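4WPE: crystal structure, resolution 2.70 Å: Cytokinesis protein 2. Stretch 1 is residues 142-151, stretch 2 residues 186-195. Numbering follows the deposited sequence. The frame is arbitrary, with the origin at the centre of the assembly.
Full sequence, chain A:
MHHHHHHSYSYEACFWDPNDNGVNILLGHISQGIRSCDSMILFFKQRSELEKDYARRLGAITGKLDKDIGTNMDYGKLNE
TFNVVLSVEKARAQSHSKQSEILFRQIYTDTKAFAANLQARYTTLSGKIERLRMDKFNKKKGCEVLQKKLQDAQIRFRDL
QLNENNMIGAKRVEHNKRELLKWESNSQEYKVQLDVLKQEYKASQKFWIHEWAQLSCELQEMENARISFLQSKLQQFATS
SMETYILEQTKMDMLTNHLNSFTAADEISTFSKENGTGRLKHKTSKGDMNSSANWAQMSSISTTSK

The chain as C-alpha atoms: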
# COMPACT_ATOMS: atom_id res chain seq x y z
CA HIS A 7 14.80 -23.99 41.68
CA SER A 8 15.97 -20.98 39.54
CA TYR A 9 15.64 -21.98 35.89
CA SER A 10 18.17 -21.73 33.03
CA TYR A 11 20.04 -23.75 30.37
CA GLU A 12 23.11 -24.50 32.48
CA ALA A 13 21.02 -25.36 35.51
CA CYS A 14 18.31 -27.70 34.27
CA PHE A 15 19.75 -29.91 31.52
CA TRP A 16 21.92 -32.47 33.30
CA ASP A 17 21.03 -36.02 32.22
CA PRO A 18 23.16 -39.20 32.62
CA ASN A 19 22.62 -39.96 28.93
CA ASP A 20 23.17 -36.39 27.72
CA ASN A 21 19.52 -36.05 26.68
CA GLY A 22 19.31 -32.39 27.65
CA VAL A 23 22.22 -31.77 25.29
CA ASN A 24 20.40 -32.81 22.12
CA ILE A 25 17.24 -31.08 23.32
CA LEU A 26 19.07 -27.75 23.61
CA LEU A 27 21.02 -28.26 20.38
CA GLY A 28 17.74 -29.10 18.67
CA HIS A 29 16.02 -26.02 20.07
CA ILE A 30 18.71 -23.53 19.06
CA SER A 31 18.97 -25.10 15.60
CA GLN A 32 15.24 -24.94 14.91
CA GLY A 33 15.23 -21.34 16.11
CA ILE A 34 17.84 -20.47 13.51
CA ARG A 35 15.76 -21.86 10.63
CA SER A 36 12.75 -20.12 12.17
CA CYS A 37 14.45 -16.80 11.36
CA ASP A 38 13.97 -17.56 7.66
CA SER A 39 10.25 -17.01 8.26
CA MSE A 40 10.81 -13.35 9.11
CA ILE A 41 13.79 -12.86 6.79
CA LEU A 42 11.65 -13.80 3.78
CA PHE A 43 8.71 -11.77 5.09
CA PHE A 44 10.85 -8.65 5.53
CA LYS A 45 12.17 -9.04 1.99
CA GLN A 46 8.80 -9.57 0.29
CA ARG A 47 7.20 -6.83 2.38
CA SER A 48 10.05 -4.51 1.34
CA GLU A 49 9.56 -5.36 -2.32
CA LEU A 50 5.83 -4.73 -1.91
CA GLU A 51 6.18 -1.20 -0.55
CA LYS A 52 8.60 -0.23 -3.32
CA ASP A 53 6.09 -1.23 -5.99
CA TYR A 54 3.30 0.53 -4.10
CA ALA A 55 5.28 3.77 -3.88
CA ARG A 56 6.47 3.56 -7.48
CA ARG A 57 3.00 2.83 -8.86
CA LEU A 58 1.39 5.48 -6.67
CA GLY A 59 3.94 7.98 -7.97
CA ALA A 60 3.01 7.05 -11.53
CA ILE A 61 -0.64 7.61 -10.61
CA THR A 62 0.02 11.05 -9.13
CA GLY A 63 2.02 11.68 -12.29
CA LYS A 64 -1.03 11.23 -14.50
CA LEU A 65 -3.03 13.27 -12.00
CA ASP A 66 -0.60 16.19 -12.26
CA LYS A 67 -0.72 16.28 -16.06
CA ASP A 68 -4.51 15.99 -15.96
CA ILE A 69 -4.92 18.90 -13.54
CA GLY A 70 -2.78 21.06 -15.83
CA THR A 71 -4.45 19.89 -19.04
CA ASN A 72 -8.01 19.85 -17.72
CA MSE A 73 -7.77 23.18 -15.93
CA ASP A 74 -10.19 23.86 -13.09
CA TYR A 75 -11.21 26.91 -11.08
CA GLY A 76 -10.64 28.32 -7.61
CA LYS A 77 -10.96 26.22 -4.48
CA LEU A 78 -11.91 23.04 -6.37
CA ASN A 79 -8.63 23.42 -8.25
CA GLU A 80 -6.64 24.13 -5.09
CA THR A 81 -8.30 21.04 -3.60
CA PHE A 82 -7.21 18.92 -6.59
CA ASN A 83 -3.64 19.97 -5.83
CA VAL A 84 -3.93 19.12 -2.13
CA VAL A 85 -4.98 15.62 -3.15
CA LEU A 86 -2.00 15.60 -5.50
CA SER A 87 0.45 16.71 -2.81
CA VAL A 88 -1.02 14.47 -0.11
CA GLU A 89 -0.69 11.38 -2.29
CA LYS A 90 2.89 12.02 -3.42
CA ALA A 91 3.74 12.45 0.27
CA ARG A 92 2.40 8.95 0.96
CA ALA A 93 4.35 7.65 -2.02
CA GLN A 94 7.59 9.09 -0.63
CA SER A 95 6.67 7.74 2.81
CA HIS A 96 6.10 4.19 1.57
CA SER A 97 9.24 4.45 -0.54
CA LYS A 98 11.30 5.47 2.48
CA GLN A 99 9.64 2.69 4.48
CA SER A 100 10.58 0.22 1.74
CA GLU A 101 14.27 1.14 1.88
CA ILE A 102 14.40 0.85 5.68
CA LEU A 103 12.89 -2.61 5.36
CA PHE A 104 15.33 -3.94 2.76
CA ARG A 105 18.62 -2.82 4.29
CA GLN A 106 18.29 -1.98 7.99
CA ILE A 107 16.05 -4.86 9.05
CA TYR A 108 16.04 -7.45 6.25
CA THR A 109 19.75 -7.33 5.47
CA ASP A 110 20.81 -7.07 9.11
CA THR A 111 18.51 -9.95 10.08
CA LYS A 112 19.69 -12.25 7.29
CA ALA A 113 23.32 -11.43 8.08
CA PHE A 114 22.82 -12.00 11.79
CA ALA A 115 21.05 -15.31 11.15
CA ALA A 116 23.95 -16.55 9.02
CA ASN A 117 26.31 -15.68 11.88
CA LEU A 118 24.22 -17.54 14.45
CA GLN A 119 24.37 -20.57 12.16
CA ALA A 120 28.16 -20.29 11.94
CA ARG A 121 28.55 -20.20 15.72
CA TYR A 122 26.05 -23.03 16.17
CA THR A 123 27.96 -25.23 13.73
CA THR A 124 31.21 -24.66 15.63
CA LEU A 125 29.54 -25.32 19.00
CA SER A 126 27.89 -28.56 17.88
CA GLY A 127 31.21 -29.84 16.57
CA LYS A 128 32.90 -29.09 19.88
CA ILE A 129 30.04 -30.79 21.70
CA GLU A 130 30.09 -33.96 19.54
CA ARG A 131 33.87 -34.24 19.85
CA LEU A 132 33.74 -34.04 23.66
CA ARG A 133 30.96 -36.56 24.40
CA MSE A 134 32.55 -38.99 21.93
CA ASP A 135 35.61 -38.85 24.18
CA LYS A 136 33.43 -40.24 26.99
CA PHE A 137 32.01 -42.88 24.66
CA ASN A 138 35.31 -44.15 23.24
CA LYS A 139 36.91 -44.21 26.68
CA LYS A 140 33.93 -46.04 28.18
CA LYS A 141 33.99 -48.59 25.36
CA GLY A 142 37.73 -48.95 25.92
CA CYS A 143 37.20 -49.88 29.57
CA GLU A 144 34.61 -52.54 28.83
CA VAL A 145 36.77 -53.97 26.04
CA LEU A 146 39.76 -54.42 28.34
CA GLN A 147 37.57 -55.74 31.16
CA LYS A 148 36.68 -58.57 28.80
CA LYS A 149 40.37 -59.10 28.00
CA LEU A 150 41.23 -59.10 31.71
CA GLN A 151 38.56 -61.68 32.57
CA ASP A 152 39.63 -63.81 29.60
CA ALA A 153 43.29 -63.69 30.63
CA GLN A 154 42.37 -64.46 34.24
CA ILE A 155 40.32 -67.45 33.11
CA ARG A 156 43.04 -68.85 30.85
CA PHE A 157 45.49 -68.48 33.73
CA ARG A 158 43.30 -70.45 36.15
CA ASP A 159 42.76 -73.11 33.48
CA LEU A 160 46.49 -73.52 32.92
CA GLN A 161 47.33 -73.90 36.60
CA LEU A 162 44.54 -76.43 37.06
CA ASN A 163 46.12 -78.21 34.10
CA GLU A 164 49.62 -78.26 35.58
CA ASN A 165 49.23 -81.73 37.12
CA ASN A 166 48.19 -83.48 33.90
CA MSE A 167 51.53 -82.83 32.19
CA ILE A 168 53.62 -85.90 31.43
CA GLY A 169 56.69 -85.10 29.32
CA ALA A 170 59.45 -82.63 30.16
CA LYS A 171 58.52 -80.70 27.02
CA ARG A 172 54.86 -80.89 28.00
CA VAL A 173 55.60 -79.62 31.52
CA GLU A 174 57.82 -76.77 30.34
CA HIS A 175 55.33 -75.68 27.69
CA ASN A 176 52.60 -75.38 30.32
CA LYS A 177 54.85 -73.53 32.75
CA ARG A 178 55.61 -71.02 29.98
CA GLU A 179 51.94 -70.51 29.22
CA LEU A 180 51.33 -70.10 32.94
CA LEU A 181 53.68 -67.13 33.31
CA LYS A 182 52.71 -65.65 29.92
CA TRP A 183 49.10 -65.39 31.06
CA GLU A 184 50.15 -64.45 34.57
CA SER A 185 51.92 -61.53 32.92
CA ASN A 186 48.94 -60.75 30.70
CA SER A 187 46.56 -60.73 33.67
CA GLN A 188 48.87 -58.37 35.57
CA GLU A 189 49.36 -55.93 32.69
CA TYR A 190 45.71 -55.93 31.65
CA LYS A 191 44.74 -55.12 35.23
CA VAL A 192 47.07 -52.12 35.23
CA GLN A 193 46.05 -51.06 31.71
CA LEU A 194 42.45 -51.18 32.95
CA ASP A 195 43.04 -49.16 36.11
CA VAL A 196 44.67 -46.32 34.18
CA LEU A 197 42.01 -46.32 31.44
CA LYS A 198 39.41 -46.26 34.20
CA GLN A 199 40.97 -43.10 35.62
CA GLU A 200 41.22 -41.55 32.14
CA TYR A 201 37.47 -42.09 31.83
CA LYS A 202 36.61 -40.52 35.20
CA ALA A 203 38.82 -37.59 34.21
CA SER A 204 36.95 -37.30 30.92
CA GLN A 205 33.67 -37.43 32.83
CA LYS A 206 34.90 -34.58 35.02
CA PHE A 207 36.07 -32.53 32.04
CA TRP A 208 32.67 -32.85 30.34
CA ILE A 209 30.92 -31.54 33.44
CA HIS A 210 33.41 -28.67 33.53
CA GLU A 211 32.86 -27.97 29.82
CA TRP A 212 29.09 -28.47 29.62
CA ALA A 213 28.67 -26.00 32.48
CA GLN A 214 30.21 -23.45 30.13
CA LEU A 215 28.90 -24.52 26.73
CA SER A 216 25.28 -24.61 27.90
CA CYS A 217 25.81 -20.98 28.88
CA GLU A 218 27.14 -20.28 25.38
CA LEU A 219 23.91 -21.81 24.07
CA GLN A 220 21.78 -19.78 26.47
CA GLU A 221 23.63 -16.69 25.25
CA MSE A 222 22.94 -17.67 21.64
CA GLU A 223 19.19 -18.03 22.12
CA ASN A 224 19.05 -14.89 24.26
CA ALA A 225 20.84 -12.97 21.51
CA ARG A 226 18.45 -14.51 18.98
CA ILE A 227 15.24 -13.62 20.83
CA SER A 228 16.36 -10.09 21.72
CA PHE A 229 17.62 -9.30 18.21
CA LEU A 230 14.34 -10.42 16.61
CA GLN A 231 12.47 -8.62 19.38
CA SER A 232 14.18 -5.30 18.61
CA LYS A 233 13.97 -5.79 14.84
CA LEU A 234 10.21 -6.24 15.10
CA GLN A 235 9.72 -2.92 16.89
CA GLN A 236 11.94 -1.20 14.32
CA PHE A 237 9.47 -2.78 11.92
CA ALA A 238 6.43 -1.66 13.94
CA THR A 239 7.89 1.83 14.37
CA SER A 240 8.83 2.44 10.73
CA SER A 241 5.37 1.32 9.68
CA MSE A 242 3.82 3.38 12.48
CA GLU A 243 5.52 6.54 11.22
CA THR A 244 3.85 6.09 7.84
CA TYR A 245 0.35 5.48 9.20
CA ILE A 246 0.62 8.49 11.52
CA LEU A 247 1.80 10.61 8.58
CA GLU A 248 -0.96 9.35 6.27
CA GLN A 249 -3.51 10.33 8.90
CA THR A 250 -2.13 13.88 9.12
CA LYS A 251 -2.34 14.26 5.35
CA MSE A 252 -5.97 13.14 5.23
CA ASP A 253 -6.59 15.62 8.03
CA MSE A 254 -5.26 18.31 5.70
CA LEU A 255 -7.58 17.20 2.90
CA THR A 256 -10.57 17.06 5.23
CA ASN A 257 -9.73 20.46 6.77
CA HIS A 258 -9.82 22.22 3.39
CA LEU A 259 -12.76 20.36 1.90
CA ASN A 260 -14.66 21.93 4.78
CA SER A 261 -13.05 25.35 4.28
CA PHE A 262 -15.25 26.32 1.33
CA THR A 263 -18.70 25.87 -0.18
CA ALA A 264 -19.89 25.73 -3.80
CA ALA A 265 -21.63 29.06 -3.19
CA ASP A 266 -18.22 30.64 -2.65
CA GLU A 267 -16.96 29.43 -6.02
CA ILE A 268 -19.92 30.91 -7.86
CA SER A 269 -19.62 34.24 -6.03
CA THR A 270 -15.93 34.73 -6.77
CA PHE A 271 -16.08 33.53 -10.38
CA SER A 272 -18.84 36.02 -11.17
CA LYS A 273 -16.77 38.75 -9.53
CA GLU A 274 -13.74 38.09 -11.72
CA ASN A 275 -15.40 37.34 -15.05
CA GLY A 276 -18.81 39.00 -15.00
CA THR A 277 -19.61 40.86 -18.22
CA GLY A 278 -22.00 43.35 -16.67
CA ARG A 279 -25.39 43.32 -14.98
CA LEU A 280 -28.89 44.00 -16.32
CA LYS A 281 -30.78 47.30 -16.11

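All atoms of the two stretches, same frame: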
# COMPACT_ATOMS: atom_id res chain seq x y z
N GLY A 142 36.38 -48.45 25.69
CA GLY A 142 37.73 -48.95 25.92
C GLY A 142 37.87 -49.71 27.22
O GLY A 142 38.58 -50.71 27.29
N CYS A 143 37.19 -49.23 28.26
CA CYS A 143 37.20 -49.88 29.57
C CYS A 143 36.55 -51.25 29.51
O CYS A 143 37.11 -52.24 29.98
CB CYS A 143 36.49 -49.02 30.60
SG CYS A 143 37.46 -47.64 31.24
N GLU A 144 35.36 -51.30 28.93
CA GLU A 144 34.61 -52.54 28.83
C GLU A 144 35.36 -53.56 27.99
O GLU A 144 35.40 -54.75 28.33
CB GLU A 144 33.22 -52.27 28.25
CG GLU A 144 32.33 -51.46 29.18
CD GLU A 144 31.11 -50.88 28.49
OE1 GLU A 144 30.89 -51.16 27.30
OE2 GLU A 144 30.36 -50.12 29.16
N VAL A 145 35.97 -53.10 26.90
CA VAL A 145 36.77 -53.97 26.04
C VAL A 145 37.88 -54.67 26.82
O VAL A 145 38.03 -55.89 26.74
CB VAL A 145 37.40 -53.18 24.87
CG1 VAL A 145 38.58 -53.94 24.28
CG2 VAL A 145 36.35 -52.90 23.80
N LEU A 146 38.63 -53.89 27.58
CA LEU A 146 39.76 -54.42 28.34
C LEU A 146 39.31 -55.26 29.53
O LEU A 146 40.01 -56.18 29.95
CB LEU A 146 40.67 -53.29 28.81
CG LEU A 146 42.05 -53.35 28.15
CD1 LEU A 146 42.89 -52.14 28.52
CD2 LEU A 146 42.76 -54.64 28.54
N GLN A 147 38.14 -54.94 30.08
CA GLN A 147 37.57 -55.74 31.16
C GLN A 147 37.28 -57.15 30.67
O GLN A 147 37.45 -58.13 31.41
CB GLN A 147 36.30 -55.11 31.72
CG GLN A 147 35.99 -55.51 33.15
CD GLN A 147 34.52 -55.80 33.38
OE1 GLN A 147 33.68 -55.45 32.56
NE2 GLN A 147 34.21 -56.46 34.49
N LYS A 148 36.85 -57.26 29.42
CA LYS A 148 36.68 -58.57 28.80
C LYS A 148 38.03 -59.27 28.70
O LYS A 148 38.18 -60.41 29.13
CB LYS A 148 36.04 -58.44 27.41
N LYS A 149 39.02 -58.56 28.16
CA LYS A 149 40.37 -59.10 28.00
C LYS A 149 40.97 -59.55 29.33
O LYS A 149 41.63 -60.58 29.40
CB LYS A 149 41.29 -58.07 27.35
CG LYS A 149 41.08 -57.88 25.86
CD LYS A 149 42.36 -57.36 25.20
CE LYS A 149 42.22 -57.28 23.70
NZ LYS A 149 41.87 -55.90 23.27
N LEU A 150 40.73 -58.76 30.38
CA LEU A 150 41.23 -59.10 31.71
C LEU A 150 40.60 -60.38 32.24
O LEU A 150 41.30 -61.26 32.75
CB LEU A 150 40.98 -57.95 32.68
CG LEU A 150 41.30 -58.22 34.15
CD1 LEU A 150 42.77 -58.58 34.33
CD2 LEU A 150 40.93 -57.03 35.01
N GLN A 151 39.28 -60.49 32.12
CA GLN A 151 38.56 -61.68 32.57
C GLN A 151 38.99 -62.91 31.77
O GLN A 151 39.18 -63.99 32.34
CB GLN A 151 37.05 -61.48 32.44
N ASN A 186 50.06 -61.37 31.38
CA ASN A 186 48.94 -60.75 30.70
C ASN A 186 47.88 -60.26 31.68
O ASN A 186 47.38 -59.15 31.56
CB ASN A 186 48.32 -61.73 29.70
CG ASN A 186 49.10 -61.79 28.40
OD1 ASN A 186 50.12 -61.12 28.24
ND2 ASN A 186 48.63 -62.61 27.47
N SER A 187 47.54 -61.10 32.66
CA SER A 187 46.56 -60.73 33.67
C SER A 187 47.02 -59.51 34.47
O SER A 187 46.21 -58.64 34.79
CB SER A 187 46.29 -61.90 34.62
OG SER A 187 45.72 -62.99 33.92
N GLN A 188 48.31 -59.46 34.78
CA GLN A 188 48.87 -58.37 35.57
C GLN A 188 48.87 -57.06 34.79
O GLN A 188 48.49 -56.02 35.32
CB GLN A 188 50.29 -58.71 36.01
CG GLN A 188 50.36 -59.80 37.06
CD GLN A 188 51.79 -60.23 37.35
OE1 GLN A 188 52.75 -59.63 36.86
NE2 GLN A 188 51.94 -61.28 38.16
N GLU A 189 49.29 -57.12 33.53
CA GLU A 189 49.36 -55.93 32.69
C GLU A 189 47.98 -55.40 32.34
O GLU A 189 47.74 -54.20 32.38
CB GLU A 189 50.15 -56.21 31.42
CG GLU A 189 51.54 -56.78 31.66
CD GLU A 189 52.21 -57.24 30.38
OE1 GLU A 189 51.53 -57.27 29.33
OE2 GLU A 189 53.41 -57.59 30.44
N TYR A 190 47.07 -56.31 31.99
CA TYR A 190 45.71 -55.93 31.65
C TYR A 190 45.03 -55.23 32.82
O TYR A 190 44.30 -54.26 32.63
CB TYR A 190 44.90 -57.16 31.24
CG TYR A 190 45.12 -57.58 29.81
CD1 TYR A 190 45.60 -56.69 28.87
CD2 TYR A 190 44.84 -58.88 29.40
CE1 TYR A 190 45.79 -57.07 27.55
CE2 TYR A 190 45.04 -59.28 28.09
CZ TYR A 190 45.51 -58.37 27.17
OH TYR A 190 45.71 -58.75 25.87
N LYS A 191 45.30 -55.72 34.03
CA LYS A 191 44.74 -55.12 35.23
C LYS A 191 45.22 -53.68 35.38
O LYS A 191 44.44 -52.79 35.72
CB LYS A 191 45.13 -55.94 36.47
CG LYS A 191 44.23 -55.73 37.68
CD LYS A 191 44.69 -54.57 38.54
CE LYS A 191 43.85 -54.46 39.80
NZ LYS A 191 42.40 -54.48 39.48
N VAL A 192 46.51 -53.46 35.13
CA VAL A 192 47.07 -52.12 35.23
C VAL A 192 46.56 -51.24 34.09
O VAL A 192 46.15 -50.10 34.31
CB VAL A 192 48.61 -52.15 35.22
CG1 VAL A 192 49.17 -50.75 35.04
CG2 VAL A 192 49.12 -52.78 36.50
N GLN A 193 46.56 -51.78 32.87
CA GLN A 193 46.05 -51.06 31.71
C GLN A 193 44.58 -50.68 31.89
O GLN A 193 44.12 -49.70 31.31
CB GLN A 193 46.22 -51.90 30.44
CG GLN A 193 47.65 -52.03 29.96
CD GLN A 193 47.77 -52.92 28.74
OE1 GLN A 193 46.78 -53.16 28.04
NE2 GLN A 193 48.97 -53.42 28.48
N LEU A 194 43.86 -51.45 32.69
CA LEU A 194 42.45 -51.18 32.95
C LEU A 194 42.27 -50.11 34.02
O LEU A 194 41.37 -49.28 33.93
CB LEU A 194 41.72 -52.45 33.37
CG LEU A 194 40.25 -52.27 33.76
CD1 LEU A 194 39.42 -51.90 32.54
CD2 LEU A 194 39.71 -53.51 34.43
N ASP A 195 43.12 -50.14 35.04
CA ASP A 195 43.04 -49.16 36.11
C ASP A 195 43.31 -47.75 35.59
O ASP A 195 42.63 -46.80 35.97
CB ASP A 195 44.03 -49.50 37.23
CG ASP A 195 43.57 -50.67 38.08
OD1 ASP A 195 42.35 -50.92 38.16
OD2 ASP A 195 44.44 -51.35 38.66

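Two segments of longer helices, 142-151 and 186-195, pack nearly antiparallel (160° between their N-to-C directions), their axes approaching to 9.1 Å. The backbones come nearest where Leu-150 faces Tyr-190 (CA to CA 5.5 Å) and Leu-146 faces Leu-194 (CA to CA 6.2 Å). No hydrogen bond crosses between the stretches; the 497 Å² they bury is van der Waals packing of side chains against side chains and backbone. Two leucines act as reciprocal knobs. Leu-150 fills the hollow bounded by Ser-187, Tyr-190, Lys-191 and Leu-194; its CD1 reaches down to the opposing backbone, 3.5 Å from Ser-187 O and 3.8 Å from Lys-191 N. Leu-194 answers from the other helix, entering the hollow among Cys-143, Leu-146, Leu-150 and Gln-147, with its CD1 3.5 Å from Cys-143 O. Both leucines have the same t, p rotamer and a CA-to-CB bond that points sideways, yet the ends of their side chains swing nearer the partner helix. The knobs also touch each other, Leu-150 CD2 lying 3.8 Å from Leu-194 CD2, so each knob also forms part of the wall of the other's hollow.

Tyr-190, whose CA-to-CB bond points toward stretch 1, lays its ring against that helix. Lys-149 CB sits over one ring face, 4.2 Å from the centroid and 17° off the normal, in a CH-pi contact; further out, Lys-149 CD packs 3.7 Å from Tyr-190 OH before the lysine's end leads away. Leu-146 CD2 presses on Tyr-190 CD1 at 3.5 Å, while Leu-146 CD1 lies 3.9 Å from Gln-193 CB, so its two methyls touch different residues, Tyr-190 and Gln-193, about one turn apart on the partner helix. Gln-147 CG approaches Leu-194 CD2 to 4.4 Å, and Lys-191 CB lies 4.1 Å from Leu-150 CD1; the ends of both long side chains lead away from the contact.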